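Aspartokinase (Synechocystis, PDB 3L76) probably catalyses phosphorylation of the beta-carboxyl group of aspartate with ATP and binds lysine and threonine through its ACT domains. Local coordinates at residues A[462-466]-A[492-496]; A[171-177]-A[228-234]; A[434-438]-A[584-590]. One frame throughout, in Å; residues are numbered along the deposited sequence. Where two conformers were deposited one is given.

Interaction 1 of 3, residues A[462-466]-A[492-496]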
loop_
_atom_site.group_PDB
_atom_site.type_symbol
_atom_site.label_atom_id
_atom_site.label_comp_id
_atom_site.label_asym_id
_atom_site.label_seq_id
_atom_site.Cartn_x
_atom_site.Cartn_y
_atom_site.Cartn_z
ATOM N N LEU A 462 -39.989 17.726 7.615
ATOM C CA LEU A 462 -40.294 16.448 6.992
ATOM C C LEU A 462 -39.055 15.860 6.345
ATOM O O LEU A 462 -38.764 14.674 6.485
ATOM C CB LEU A 462 -41.393 16.617 5.948
ATOM C CG LEU A 462 -42.758 17.029 6.501
ATOM C CD1 LEU A 462 -43.601 17.629 5.413
ATOM C CD2 LEU A 462 -43.466 15.852 7.169
ATOM N N PHE A 463 -38.315 16.697 5.635
ATOM C CA PHE A 463 -37.143 16.213 4.931
ATOM C C PHE A 463 -35.922 16.067 5.821
ATOM O O PHE A 463 -35.064 15.230 5.534
ATOM C CB PHE A 463 -36.875 17.020 3.663
ATOM C CG PHE A 463 -37.887 16.779 2.619
ATOM C CD1 PHE A 463 -37.835 15.637 1.858
ATOM C CD2 PHE A 463 -38.938 17.652 2.442
ATOM C CE1 PHE A 463 -38.801 15.381 0.912
ATOM C CE2 PHE A 463 -39.904 17.389 1.507
ATOM C CZ PHE A 463 -39.839 16.250 0.748
ATOM N N THR A 464 -35.867 16.828 6.918
ATOM C CA THR A 464 -34.794 16.633 7.896
ATOM C C THR A 464 -34.914 15.253 8.524
ATOM O O THR A 464 -33.916 14.561 8.718
ATOM C CB THR A 464 -34.808 17.687 9.009
ATOM O OG1 THR A 464 -34.435 18.950 8.472
ATOM C CG2 THR A 464 -33.821 17.327 10.117
ATOM N N ALA A 465 -36.149 14.866 8.826
ATOM C CA ALA A 465 -36.446 13.569 9.417
ATOM C C ALA A 465 -35.958 12.412 8.557
ATOM O O ALA A 465 -35.310 11.494 9.053
ATOM C CB ALA A 465 -37.935 13.447 9.680
ATOM N N LEU A 466 -36.276 12.456 7.272
ATOM C CA LEU A 466 -35.821 11.434 6.341
ATOM C C LEU A 466 -34.295 11.415 6.217
ATOM O O LEU A 466 -33.682 10.362 6.078
ATOM C CB LEU A 466 -36.432 11.661 4.958
ATOM C CG LEU A 466 -37.934 11.474 4.769
ATOM C CD1 LEU A 466 -38.383 11.940 3.373
ATOM C CD2 LEU A 466 -38.300 10.028 5.005
ATOM N N ASP A 492 -49.893 19.986 -0.935
ATOM C CA ASP A 492 -49.413 18.622 -0.969
ATOM C C ASP A 492 -47.948 18.643 -1.344
ATOM O O ASP A 492 -47.512 19.498 -2.115
ATOM C CB ASP A 492 -50.188 17.814 -2.006
ATOM C CG ASP A 492 -51.639 17.617 -1.633
ATOM O OD1 ASP A 492 -51.990 17.822 -0.448
ATOM O OD2 ASP A 492 -52.421 17.243 -2.534
ATOM N N ILE A 493 -47.188 17.702 -0.794
ATOM C CA ILE A 493 -45.787 17.556 -1.147
ATOM C C ILE A 493 -45.569 16.136 -1.611
ATOM O O ILE A 493 -45.805 15.204 -0.860
ATOM C CB ILE A 493 -44.844 17.854 0.055
ATOM C CG1 ILE A 493 -44.990 19.303 0.511
ATOM C CG2 ILE A 493 -43.375 17.555 -0.306
ATOM C CD1 ILE A 493 -44.040 19.688 1.636
ATOM N N ALA A 494 -45.131 15.973 -2.855
ATOM C CA ALA A 494 -44.746 14.670 -3.371
ATOM C C ALA A 494 -43.218 14.567 -3.508
ATOM O O ALA A 494 -42.541 15.549 -3.820
ATOM C CB ALA A 494 -45.420 14.418 -4.717
ATOM N N PHE A 495 -42.679 13.374 -3.285
ATOM C CA PHE A 495 -41.248 13.166 -3.438
ATOM C C PHE A 495 -40.988 11.721 -3.794
ATOM O O PHE A 495 -41.865 10.887 -3.646
ATOM C CB PHE A 495 -40.484 13.561 -2.167
ATOM C CG PHE A 495 -40.756 12.676 -0.985
ATOM C CD1 PHE A 495 -41.831 12.928 -0.147
ATOM C CD2 PHE A 495 -39.928 11.599 -0.695
ATOM C CE1 PHE A 495 -42.088 12.108 0.958
ATOM C CE2 PHE A 495 -40.185 10.781 0.406
ATOM C CZ PHE A 495 -41.266 11.039 1.232
ATOM N N MET A 496 -39.787 11.426 -4.272
ATOM C CA MET A 496 -39.462 10.064 -4.666
ATOM C C MET A 496 -38.218 9.549 -3.974
ATOM O O MET A 496 -37.263 10.294 -3.752
ATOM C CB MET A 496 -39.321 9.948 -6.181
ATOM C CG MET A 496 -40.642 10.073 -6.913
ATOM S SD MET A 496 -40.398 10.390 -8.658
ATOM C CE MET A 496 -40.732 12.137 -8.757
#
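Helix 462-466, which sets Leu462, Phe463 and Leu466 against Ile493 and Phe495, passes strand 492-496 with the axes 12.2 Å apart at closest approach and the two chain directions 25° apart. This is the helix-on-sheet layer of an ACT domain: helices 458-468 and 499-512 pack on an antiparallel sheet, and alternate residues of the strand meet them. The interface is wholly apolar and buried, so branched aliphatic and aromatic side chains suit it. Phe463 touches both Ile493 and Phe495. With CG anti to the carbonyl carbon (chi1 -70°), its ring ends against the strand although CB does not point there. One edge of that ring meets the face of Phe495 in a T-shaped pair, with ring centroids 5.4 Å apart and planes at 78°; Phe463 CE1 is 3.8 Å from Phe495 CG. The same edge also reaches Ile493, whose CG2 is 3.9 Å from Phe463 CZ. Ile493 works on two fronts, since its side chain is also about 4 Å from a bound threonine. With an alanine in place of Phe495, the Phe463 edge would probably lose the face it points at, and Leu466 CD1 would lose its ring partner, opening a gap beside it. Leu462 CD1 lies 4.3 Å from Ile493 CD1, while farther along the helix Leu466 CD1 sits 3.7 Å from both CE2 and CZ of Phe495.

Interaction 2 of 3, residues A[171-177]-A[228-234]; sequences CEIYTDV and LVVRSSW
Cys171 to Thr175 pair one for one with Leu228 to Ser232 as parallel strands, and a ladder of backbone bonds joins them. Ile173 bonds through both its N and its O: the N donates to Val229 O at 2.7 Å, almost in line with the carbonyl, and the O accepts from Arg231 N at 3.1 Å with an N-H...O angle of 172°. The bonds from Val229 N to Cys171 O and from Thr175 N to Arg231 O are weak, but Ser233 N carries the pairing past the end of its strand by bonding to Thr175 O at 3.2 Å. The pair belongs to the central mixed sheet of the amino acid kinase fold, where strand 170-175 lies between strands 3-8 and 228-232. Apolar packing occupies the face bearing Cys171, Ile173, Leu228 and Val230, where helix 154-166 packs on the first three and Val230 meets Val212. There Leu228 CD2 is 3.6 Å from Cys171 SG and 4.1 Å from Ile173 CG1; beta-branched Ile173 and Val230 suit extended backbone. The other face carries Glu172, Tyr174 and Arg231, with Val229 the apolar member. Tyr174 lies alongside Arg231, its ring near Arg231 CB and stacked on Phe8, while its OH makes a weak bond to Glu172 OE1. That oxygen also lies over one face of the Arg231 guanidinium, toward its rim, where a bend at chi3 (96°) brings the group: a charge-only contact, doubtful because Arg231 has two conformers. Beyond the strands, Ser233 OG bonds to Ser12 OG, and an edge of the Trp234 indole faces the Thr175 carbonyl.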
loop_
_atom_site.group_PDB
_atom_site.type_symbol
_atom_site.label_atom_id
_atom_site.label_comp_id
_atom_site.label_asym_id
_atom_site.label_seq_id
_atom_site.Cartn_x
_atom_site.Cartn_y
_atom_site.Cartn_z
ATOM N N CYS A 171 -8.169 17.184 -21.100
ATOM C CA CYS A 171 -8.102 16.061 -20.187
ATOM C C CYS A 171 -8.938 14.919 -20.746
ATOM O O CYS A 171 -10.105 15.104 -21.069
ATOM C CB CYS A 171 -8.617 16.483 -18.806
ATOM S SG CYS A 171 -8.841 15.138 -17.648
ATOM N N GLU A 172 -8.334 13.740 -20.860
ATOM C CA GLU A 172 -8.999 12.589 -21.462
ATOM C C GLU A 172 -9.240 11.488 -20.445
ATOM O O GLU A 172 -8.312 11.088 -19.747
ATOM C CB GLU A 172 -8.150 12.042 -22.601
ATOM C CG GLU A 172 -7.641 13.103 -23.559
ATOM C CD GLU A 172 -6.850 12.517 -24.718
ATOM O OE1 GLU A 172 -7.455 11.912 -25.621
ATOM O OE2 GLU A 172 -5.618 12.673 -24.735
ATOM N N ILE A 173 -10.481 11.007 -20.359
ATOM C CA ILE A 173 -10.829 9.908 -19.457
ATOM C C ILE A 173 -11.012 8.631 -20.255
ATOM O O ILE A 173 -11.952 8.518 -21.041
ATOM C CB ILE A 173 -12.139 10.165 -18.697
ATOM C CG1 ILE A 173 -12.131 11.548 -18.042
ATOM C CG2 ILE A 173 -12.372 9.065 -17.666
ATOM C CD1 ILE A 173 -11.240 11.654 -16.838
ATOM N N TYR A 174 -10.122 7.665 -20.045
ATOM C CA TYR A 174 -10.176 6.409 -20.786
ATOM C C TYR A 174 -10.890 5.321 -20.008
ATOM O O TYR A 174 -10.735 5.201 -18.791
ATOM C CB TYR A 174 -8.772 5.955 -21.199
ATOM C CG TYR A 174 -8.158 6.842 -22.250
ATOM C CD1 TYR A 174 -7.437 7.972 -21.895
ATOM C CD2 TYR A 174 -8.322 6.567 -23.600
ATOM C CE1 TYR A 174 -6.873 8.794 -22.853
ATOM C CE2 TYR A 174 -7.763 7.388 -24.572
ATOM C CZ TYR A 174 -7.036 8.497 -24.187
ATOM O OH TYR A 174 -6.483 9.324 -25.130
ATOM N N THR A 175 -11.675 4.528 -20.728
ATOM C CA THR A 175 -12.551 3.551 -20.105
ATOM C C THR A 175 -12.968 2.487 -21.111
ATOM O O THR A 175 -12.615 2.571 -22.287
ATOM C CB THR A 175 -13.798 4.237 -19.531
ATOM O OG1 THR A 175 -14.705 3.243 -19.048
ATOM C CG2 THR A 175 -14.480 5.086 -20.603
ATOM N N ASP A 176 -13.701 1.479 -20.644
ATOM C CA ASP A 176 -14.206 0.420 -21.520
ATOM C C ASP A 176 -15.568 0.774 -22.101
ATOM O O ASP A 176 -16.523 0.027 -21.959
ATOM C CB ASP A 176 -14.257 -0.932 -20.796
ATOM C CG ASP A 176 -14.967 -0.866 -19.446
ATOM O OD1 ASP A 176 -15.185 0.241 -18.914
ATOM O OD2 ASP A 176 -15.299 -1.940 -18.907
ATOM N N VAL A 177 -15.631 1.925 -22.759
ATOM C CA VAL A 177 -16.860 2.456 -23.326
ATOM C C VAL A 177 -16.470 3.558 -24.301
ATOM O O VAL A 177 -15.599 4.373 -23.998
ATOM C CB VAL A 177 -17.778 3.035 -22.226
ATOM C CG1 VAL A 177 -18.448 4.310 -22.695
ATOM C CG2 VAL A 177 -18.799 2.004 -21.785
ATOM N N LEU A 228 -12.837 18.165 -21.821
ATOM C CA LEU A 228 -12.852 16.776 -21.393
ATOM C C LEU A 228 -13.202 15.855 -22.550
ATOM O O LEU A 228 -13.895 16.255 -23.487
ATOM C CB LEU A 228 -13.888 16.568 -20.296
ATOM C CG LEU A 228 -13.423 16.558 -18.852
ATOM C CD1 LEU A 228 -14.590 16.124 -17.978
ATOM C CD2 LEU A 228 -12.237 15.618 -18.691
ATOM N N VAL A 229 -12.744 14.608 -22.463
ATOM C CA VAL A 229 -13.025 13.618 -23.488
ATOM C C VAL A 229 -13.180 12.231 -22.886
ATOM O O VAL A 229 -12.258 11.714 -22.254
ATOM C CB VAL A 229 -11.887 13.533 -24.513
ATOM C CG1 VAL A 229 -12.310 12.671 -25.675
ATOM C CG2 VAL A 229 -11.488 14.912 -24.995
ATOM N N VAL A 230 -14.348 11.633 -23.095
ATOM C CA VAL A 230 -14.595 10.249 -22.710
ATOM C C VAL A 230 -14.331 9.367 -23.915
ATOM O O VAL A 230 -15.028 9.452 -24.920
ATOM C CB VAL A 230 -16.042 10.063 -22.224
ATOM C CG1 VAL A 230 -16.298 8.610 -21.842
ATOM C CG2 VAL A 230 -16.301 10.978 -21.050
ATOM N N ARG A 231 -13.302 8.535 -23.815
ATOM C CA ARG A 231 -12.896 7.674 -24.923
ATOM C C ARG A 231 -12.762 6.239 -24.444
ATOM O O ARG A 231 -12.942 5.953 -23.260
ATOM C CB ARG A 231 -11.566 8.147 -25.520
ATOM C CG ARG A 231 -11.659 9.442 -26.309
ATOM C CD ARG A 231 -10.345 10.209 -26.282
ATOM N NE ARG A 231 -9.504 9.971 -27.451
ATOM C CZ ARG A 231 -9.170 10.907 -28.333
ATOM N NH1 ARG A 231 -9.609 12.153 -28.183
ATOM N NH2 ARG A 231 -8.393 10.597 -29.365
ATOM N N SER A 232 -12.453 5.338 -25.372
ATOM C CA SER A 232 -12.232 3.939 -25.035
ATOM C C SER A 232 -10.790 3.554 -25.278
ATOM O O SER A 232 -10.158 4.065 -26.200
ATOM C CB SER A 232 -13.120 3.032 -25.867
ATOM O OG SER A 232 -12.731 1.685 -25.673
ATOM N N SER A 233 -10.284 2.636 -24.455
ATOM C CA SER A 233 -8.899 2.175 -24.537
ATOM C C SER A 233 -8.685 1.154 -25.653
ATOM O O SER A 233 -7.612 1.092 -26.245
ATOM C CB SER A 233 -8.466 1.562 -23.205
ATOM O OG SER A 233 -8.851 2.383 -22.118
ATOM N N TRP A 234 -9.711 0.356 -25.933
ATOM C CA TRP A 234 -9.621 -0.696 -26.942
ATOM C C TRP A 234 -9.952 -0.165 -28.332
ATOM O O TRP A 234 -10.371 -0.911 -29.213
ATOM C CB TRP A 234 -10.568 -1.842 -26.585
ATOM C CG TRP A 234 -10.238 -2.506 -25.282
ATOM C CD1 TRP A 234 -9.612 -3.708 -25.108
ATOM C CD2 TRP A 234 -10.509 -2.002 -23.970
ATOM N NE1 TRP A 234 -9.480 -3.984 -23.769
ATOM C CE2 TRP A 234 -10.024 -2.951 -23.048
ATOM C CE3 TRP A 234 -11.114 -0.840 -23.484
ATOM C CZ2 TRP A 234 -10.127 -2.774 -21.671
ATOM C CZ3 TRP A 234 -11.212 -0.665 -22.118
ATOM C CH2 TRP A 234 -10.724 -1.627 -21.227
#

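Interaction 3 of 3, residues A[434-438]-A[584-590]; sequences AVRGV and AHSAFNL
Val435 sets one methyl over the face of the Phe588 ring. Its CG2 is 3.4 Å from the ring centroid and only 7° off the ring normal, a CH-pi contact, and the two side chains cross at about a right angle. With CG1 anti to its backbone N (chi1 162°), the valine divides its work: CG2 goes to the phenylalanine, while CG1 reaches Leu590, whose CD2 is 3.8 Å away. Leu590 CD2 is shared, because Val438 CG1 approaches it at the same 3.8 Å and the Gly437 backbone also lies beside it. Val438 too uses both branches. CG1 meets Ala584 CB at 4.0 Å, where the small methyl lets the helix come close, and CG2 meets the edge of the His585 imidazole, 3.8 Å from CD2. Leu590 CB lies over one face of that same imidazole, so the ring is flanked on a face and an edge. The leucine comes back to this place because the last helix of the ACT domain, 577-587, ends in a Schellman motif: Asn589, at positive phi, turns the chain, and Leu590 N bonds to His585 O at 3.1 Å. On the strand side a classic beta bulge, Arg436 and Gly437 both facing Val533, opens strand 437-453. The polar ends have partners outside the two segments: His585 NE2 bonds to Thr182 OG1, and Arg436 NH1 makes a salt bridge to Glu201 OE2. What joins the two segments is therefore hydrocarbon and aromatic surface, so their hold rests on shape and burial, with hydrogen bonding and charge spent on Thr182 and Glu201 of the kinase part of the chain.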
loop_
_atom_site.group_PDB
_atom_site.type_symbol
_atom_site.label_atom_id
_atom_site.label_comp_id
_atom_site.label_asym_id
_atom_site.label_seq_id
_atom_site.Cartn_x
_atom_site.Cartn_y
_atom_site.Cartn_z
ATOM N N ALA A 434 -32.391 21.288 -28.977
ATOM C CA ALA A 434 -33.341 21.347 -27.875
ATOM C C ALA A 434 -33.124 20.221 -26.859
ATOM O O ALA A 434 -33.103 20.463 -25.653
ATOM C CB ALA A 434 -34.762 21.322 -28.403
ATOM N N VAL A 435 -32.972 18.994 -27.359
ATOM C CA VAL A 435 -32.756 17.826 -26.513
ATOM C C VAL A 435 -31.467 17.097 -26.904
ATOM O O VAL A 435 -31.213 16.875 -28.079
ATOM C CB VAL A 435 -33.951 16.855 -26.609
ATOM C CG1 VAL A 435 -33.583 15.461 -26.102
ATOM C CG2 VAL A 435 -35.147 17.419 -25.850
ATOM N N ARG A 436 -30.654 16.725 -25.919
ATOM C CA ARG A 436 -29.412 16.006 -26.190
ATOM C C ARG A 436 -29.507 14.509 -25.883
ATOM O O ARG A 436 -28.951 13.687 -26.599
ATOM C CB ARG A 436 -28.254 16.627 -25.413
ATOM C CG ARG A 436 -26.904 16.005 -25.711
ATOM C CD ARG A 436 -25.869 17.083 -25.949
ATOM N NE ARG A 436 -25.726 17.428 -27.360
ATOM C CZ ARG A 436 -25.151 18.540 -27.808
ATOM N NH1 ARG A 436 -24.678 19.443 -26.960
ATOM N NH2 ARG A 436 -25.060 18.758 -29.111
ATOM N N GLY A 437 -30.201 14.163 -24.806
ATOM C CA GLY A 437 -30.402 12.772 -24.446
ATOM C C GLY A 437 -31.610 12.594 -23.549
ATOM O O GLY A 437 -32.139 13.561 -23.014
ATOM N N VAL A 438 -32.052 11.354 -23.380
ATOM C CA VAL A 438 -33.227 11.073 -22.572
ATOM C C VAL A 438 -32.935 9.891 -21.670
ATOM O O VAL A 438 -32.057 9.090 -21.962
ATOM C CB VAL A 438 -34.470 10.770 -23.447
ATOM C CG1 VAL A 438 -34.816 11.969 -24.303
ATOM C CG2 VAL A 438 -34.223 9.559 -24.313
ATOM N N ALA A 584 -39.951 9.371 -26.187
ATOM C CA ALA A 584 -39.084 10.541 -26.032
ATOM C C ALA A 584 -37.867 10.500 -26.958
ATOM O O ALA A 584 -37.488 11.515 -27.540
ATOM C CB ALA A 584 -38.632 10.696 -24.574
ATOM N N HIS A 585 -37.250 9.330 -27.090
ATOM C CA HIS A 585 -36.064 9.180 -27.939
ATOM C C HIS A 585 -36.404 9.393 -29.411
ATOM O O HIS A 585 -35.608 9.953 -30.165
ATOM C CB HIS A 585 -35.410 7.807 -27.737
ATOM C CG HIS A 585 -33.971 7.743 -28.162
ATOM N ND1 HIS A 585 -33.580 7.328 -29.419
ATOM C CD2 HIS A 585 -32.828 8.029 -27.490
ATOM C CE1 HIS A 585 -32.261 7.367 -29.503
ATOM N NE2 HIS A 585 -31.782 7.790 -28.348
ATOM N N SER A 586 -37.591 8.945 -29.812
ATOM C CA SER A 586 -38.052 9.128 -31.184
ATOM C C SER A 586 -38.555 10.543 -31.431
ATOM O O SER A 586 -38.325 11.116 -32.490
ATOM C CB SER A 586 -39.151 8.122 -31.522
ATOM O OG SER A 586 -38.672 6.793 -31.413
ATOM N N ALA A 587 -39.253 11.101 -30.450
ATOM C CA ALA A 587 -39.787 12.452 -30.579
ATOM C C ALA A 587 -38.696 13.455 -30.921
ATOM O O ALA A 587 -38.922 14.388 -31.680
ATOM C CB ALA A 587 -40.506 12.865 -29.307
ATOM N N PHE A 588 -37.504 13.262 -30.375
ATOM C CA PHE A 588 -36.444 14.239 -30.580
ATOM C C PHE A 588 -35.357 13.780 -31.560
ATOM O O PHE A 588 -34.259 14.330 -31.590
ATOM C CB PHE A 588 -35.876 14.695 -29.232
ATOM C CG PHE A 588 -36.878 15.456 -28.384
ATOM C CD1 PHE A 588 -37.193 16.780 -28.672
ATOM C CD2 PHE A 588 -37.510 14.846 -27.309
ATOM C CE1 PHE A 588 -38.111 17.481 -27.902
ATOM C CE2 PHE A 588 -38.438 15.541 -26.539
ATOM C CZ PHE A 588 -38.735 16.860 -26.834
ATOM N N ASN A 589 -35.691 12.784 -32.376
ATOM C CA ASN A 589 -34.794 12.290 -33.422
ATOM C C ASN A 589 -33.401 11.946 -32.922
ATOM O O ASN A 589 -32.418 12.185 -33.616
ATOM C CB ASN A 589 -34.689 13.303 -34.564
ATOM C CG ASN A 589 -36.020 13.564 -35.231
ATOM O OD1 ASN A 589 -36.858 12.665 -35.347
ATOM N ND2 ASN A 589 -36.225 14.797 -35.678
ATOM N N LEU A 590 -33.328 11.377 -31.726
ATOM C CA LEU A 590 -32.051 11.035 -31.113
ATOM C C LEU A 590 -31.343 9.826 -31.752
ATOM O O LEU A 590 -30.171 9.561 -31.469
ATOM C CB LEU A 590 -32.231 10.832 -29.604
ATOM C CG LEU A 590 -31.957 12.069 -28.746
ATOM C CD1 LEU A 590 -32.313 13.327 -29.503
ATOM C CD2 LEU A 590 -32.694 12.010 -27.415
#

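In the fold
From the N terminus, interaction 2 comes first: it closes a loop of 50 residues by laying two parallel strands of the kinase sheet side by side, and it is complete before either of the others begins. Interaction 3 then opens at 434-438 and closes only at 584-590, spanning 145 residues and tying the start of strand 437-453 to the last helix of the ACT region. Interaction 1 falls wholly within that span, closing a loop of 25 residues, so the two nest, and none cross. They are also linked through the sheet, where strands 437-453 and 490-498 are neighbours. The contacts do not touch: interactions 1 and 2 have centres 39 Å apart.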